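PDB 3M1R: formimidoylglutamase from Bacillus subtilis, which catalyses the manganese-dependent hydrolysis of N-formimidoyl-L-glutamate to L-glutamate and formamide in histidine degradation. Local coordinates for the interface of chains A and B. Numbering follows the deposited sequence. Chains: chain A/B, Formimidoylglutamase.

Contact 1: the interface of chains A and B. Residues chain A 218, 250, 252, 263, 266; chain B 253, 268.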
# COMPACT_ATOMS: atom_id res chain seq x y z
N ARG A 218 0.88 0.92 34.85
CA ARG A 218 0.41 2.30 34.69
C ARG A 218 0.13 2.99 36.03
O ARG A 218 0.02 4.21 36.09
CB ARG A 218 -0.84 2.36 33.81
CG ARG A 218 -0.58 2.08 32.34
CD ARG A 218 -0.24 3.35 31.60
NE ARG A 218 0.29 3.05 30.28
CZ ARG A 218 1.58 2.97 30.00
NH1 ARG A 218 2.48 3.20 30.96
NH2 ARG A 218 1.98 2.67 28.77
N ASP A 250 2.22 -0.82 22.58
CA ASP A 250 0.94 -0.39 22.02
C ASP A 250 0.93 -0.52 20.49
O ASP A 250 1.94 -0.31 19.84
CB ASP A 250 0.66 1.05 22.38
CG ASP A 250 -0.76 1.45 22.06
OD1 ASP A 250 -1.64 1.17 22.90
OD2 ASP A 250 -0.99 2.01 20.96
N SER A 252 -0.01 1.40 18.34
CA SER A 252 0.40 2.66 17.71
C SER A 252 1.91 2.77 17.63
O SER A 252 2.44 3.42 16.73
CB SER A 252 -0.19 3.89 18.44
OG SER A 252 0.36 4.02 19.75
N GLY A 263 -3.41 -0.33 24.29
CA GLY A 263 -3.12 -0.47 25.71
C GLY A 263 -1.78 -1.11 26.06
O GLY A 263 -1.65 -1.77 27.09
N TYR A 266 4.67 2.35 25.65
CA TYR A 266 5.22 3.21 24.63
C TYR A 266 6.70 2.90 24.48
O TYR A 266 7.30 2.31 25.39
CB TYR A 266 4.88 4.66 24.96
CG TYR A 266 3.37 4.79 25.04
CD1 TYR A 266 2.73 5.02 26.25
CD2 TYR A 266 2.58 4.58 23.92
CE1 TYR A 266 1.33 5.10 26.32
CE2 TYR A 266 1.20 4.65 23.97
CZ TYR A 266 0.58 4.91 25.17
OH TYR A 266 -0.80 4.98 25.22
N HIS B 253 -3.63 6.93 17.07
CA HIS B 253 -4.31 5.79 17.69
C HIS B 253 -5.48 5.26 16.86
O HIS B 253 -5.89 4.12 17.03
CB HIS B 253 -4.80 6.16 19.10
CG HIS B 253 -3.73 6.11 20.14
ND1 HIS B 253 -3.90 5.50 21.36
CD2 HIS B 253 -2.46 6.58 20.13
CE1 HIS B 253 -2.79 5.60 22.06
NE2 HIS B 253 -1.90 6.25 21.34
N ASP B 268 -6.30 3.98 25.49
CA ASP B 268 -6.19 3.78 26.95
C ASP B 268 -7.31 4.48 27.70
O ASP B 268 -8.09 3.86 28.41
CB ASP B 268 -4.87 4.38 27.49
CG ASP B 268 -3.62 3.83 26.81
OD1 ASP B 268 -2.64 3.56 27.54
OD2 ASP B 268 -3.59 3.70 25.57

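Contact 2: the interface of chains A and B. Residues chain A 251, 258, 260; chain B 298-300, 303.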
# COMPACT_ATOMS: atom_id res chain seq x y z
N GLN A 251 -0.21 -0.86 19.89
CA GLN A 251 -0.21 -1.03 18.43
C GLN A 251 0.27 0.25 17.75
O GLN A 251 0.91 0.20 16.70
CB GLN A 251 -1.57 -1.48 17.89
CG GLN A 251 -2.75 -0.51 18.13
CD GLN A 251 -4.08 -1.12 17.71
OE1 GLN A 251 -4.14 -2.27 17.25
NE2 GLN A 251 -5.17 -0.35 17.85
N PRO A 258 2.59 -9.29 14.93
CA PRO A 258 1.38 -10.04 14.57
C PRO A 258 0.22 -9.72 15.50
O PRO A 258 -0.86 -9.38 14.99
CB PRO A 258 1.83 -11.50 14.71
CG PRO A 258 3.26 -11.44 14.29
CD PRO A 258 3.79 -10.13 14.87
N ILE A 260 -1.29 -7.17 17.58
CA ILE A 260 -1.47 -5.77 17.93
C ILE A 260 -2.82 -5.52 18.58
O ILE A 260 -3.79 -6.23 18.31
CB ILE A 260 -1.43 -4.89 16.67
CG1 ILE A 260 -2.28 -5.53 15.55
CG2 ILE A 260 -0.01 -4.67 16.23
CD1 ILE A 260 -2.61 -4.60 14.38
N ARG B 298 -3.60 -1.84 8.61
CA ARG B 298 -4.08 -3.16 8.95
C ARG B 298 -5.52 -2.96 9.43
O ARG B 298 -6.30 -2.30 8.73
CB ARG B 298 -3.18 -3.82 10.02
CG ARG B 298 -1.70 -4.06 9.52
CD ARG B 298 -0.75 -4.65 10.60
NE ARG B 298 -1.21 -5.95 11.09
CZ ARG B 298 -0.72 -6.58 12.15
NH1 ARG B 298 0.27 -6.05 12.86
NH2 ARG B 298 -1.20 -7.75 12.51
N ASP B 299 -5.88 -3.51 10.58
CA ASP B 299 -7.22 -3.27 11.12
C ASP B 299 -7.16 -2.66 12.52
O ASP B 299 -8.00 -2.94 13.39
CB ASP B 299 -8.07 -4.56 11.11
CG ASP B 299 -7.52 -5.66 12.03
OD1 ASP B 299 -6.31 -5.62 12.41
OD2 ASP B 299 -8.31 -6.59 12.36
N MSE B 300 -6.14 -1.83 12.72
CA MSE B 300 -5.88 -1.19 14.01
C MSE B 300 -7.11 -0.57 14.60
O MSE B 300 -7.39 -0.75 15.78
CB MSE B 300 -4.83 -0.09 13.87
CG MSE B 300 -3.41 -0.58 13.87
SE MSE B 300 -2.20 0.97 13.66
CE MSE B 300 -2.90 2.03 15.14
N ARG B 303 -9.76 -2.99 15.59
CA ARG B 303 -9.35 -3.65 16.83
C ARG B 303 -9.64 -2.78 18.05
O ARG B 303 -10.13 -3.27 19.06
CB ARG B 303 -7.87 -4.05 16.83
CG ARG B 303 -7.57 -5.33 16.08
CD ARG B 303 -6.08 -5.49 15.84
NE ARG B 303 -5.83 -6.57 14.90
CZ ARG B 303 -5.32 -7.76 15.23
NH1 ARG B 303 -4.99 -8.03 16.49
NH2 ARG B 303 -5.13 -8.68 14.29

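Contact 1: the interface of chains A and B
Both side chains leave with CG anti to the carbonyl carbon (chi1 -59° and -56°), and from there A:Tyr266 and B:Asp268 reach tip to tip. The phenol oxygen OH of A:Tyr266 lies 3.1 Å from the carboxylate oxygen OD2 of B:Asp268, a weak hydrogen bond, and the ring and carboxylate planes are turned only 18° apart. B:Asp268 is poorly ordered, so its exact placement against the hydroxyl and A:Arg218 is uncertain. The side chain of A:Arg218 crosses that of B:Asp268 at about a right angle, but the two flat groups are nearly parallel, NE 4.0 Å from OD1 of B:Asp268, where attraction between opposite charges could add a little without direct contact. The imidazole of B:His253 has the A:Tyr266 hydroxyl at its edge, in plane, while OD2 of A:Asp250 stands over one face toward the rim. Beside it, CB of A:Ser252 packs 3.9 Å from CD2 of B:His253. A:Asp250 also braces its own chain: OD1 accepts from the backbone N of A:Gly263 at 2.7 Å, and OD2 takes the backbone N and the hydroxyl OG of A:Ser252 from opposite faces of its plane. An alanine in place of A:Asp250 would probably leave the backbone N of A:Gly263 and both the backbone N and hydroxyl of A:Ser252 without this acceptor, with the serine side chain set free to turn. The site appears to present a loop surface already braced by its own bonds, touching the partner lightly, in an interface of the deposited six-chain assembly that may belong to the native oligomer.

Contact 2: the interface of chains A and B
The hydrogen bonds across the patch run from side-chain nitrogens to backbone carbonyls, joining A:Gln251, A:Pro258 and A:Ile260 to the loop before helix 300-317 of chain B and the helix's first turn. The amide NE2 of A:Gln251 reaches the carbonyl O of B:Met300 (a selenomethionine) at 3.1 Å, from above the carbonyl plane. B:Arg298 gives NH2 to the carbonyl O of A:Pro258 at 3.0 Å, with the acceptor nearly in the guanidinium plane. NH1 of B:Arg303 meets the carbonyl O of A:Ile260 at 2.8 Å; NH1 lies in the plane of the A:Ile260 carbonyl, while that oxygen sits off the guanidinium plane of B:Arg303. The charged pairing is internal to chain B: NE of B:Arg303 forms a salt bridge with OD1 of B:Asp299 at 2.7 Å, on the syn side of the carboxylate, which helps to fix the rotation of the guanidinium that faces chain A. Apolar packing centres on A:Ile260, whose CG1 sits between the backbone N and the carbonyl carbon at chi1 44°. From there the branch runs across a face of the B:Arg303 guanidinium and ends tip to tip with B:Arg298. A:Gln251, extended beyond CG, slides past B:Met300 in the opposite direction, its CG 3.9 Å from the terminal methyl CE of B:Met300. The methyl CD1 of A:Ile260 lies over the centre of the B:Arg298 guanidinium, 3.5 Å from its CZ.

Contact 1 and contact 2 are neighbouring patches of one interface, the centres of their C-alpha atoms about 12 Å apart. On chain A they share a stretch of loop: A:Gln251 of contact 2 stands in sequence between A:Asp250 and A:Ser252 of contact 1, so the bonds that shape the loop in one patch probably also place the glutamine in the other. On chain B the patches draw on different elements, the start of helix 267-277 and a loop histidine against the start of helix 300-317. Because the whole interface is not an exact two-fold, the two chains need not contribute equivalent residues.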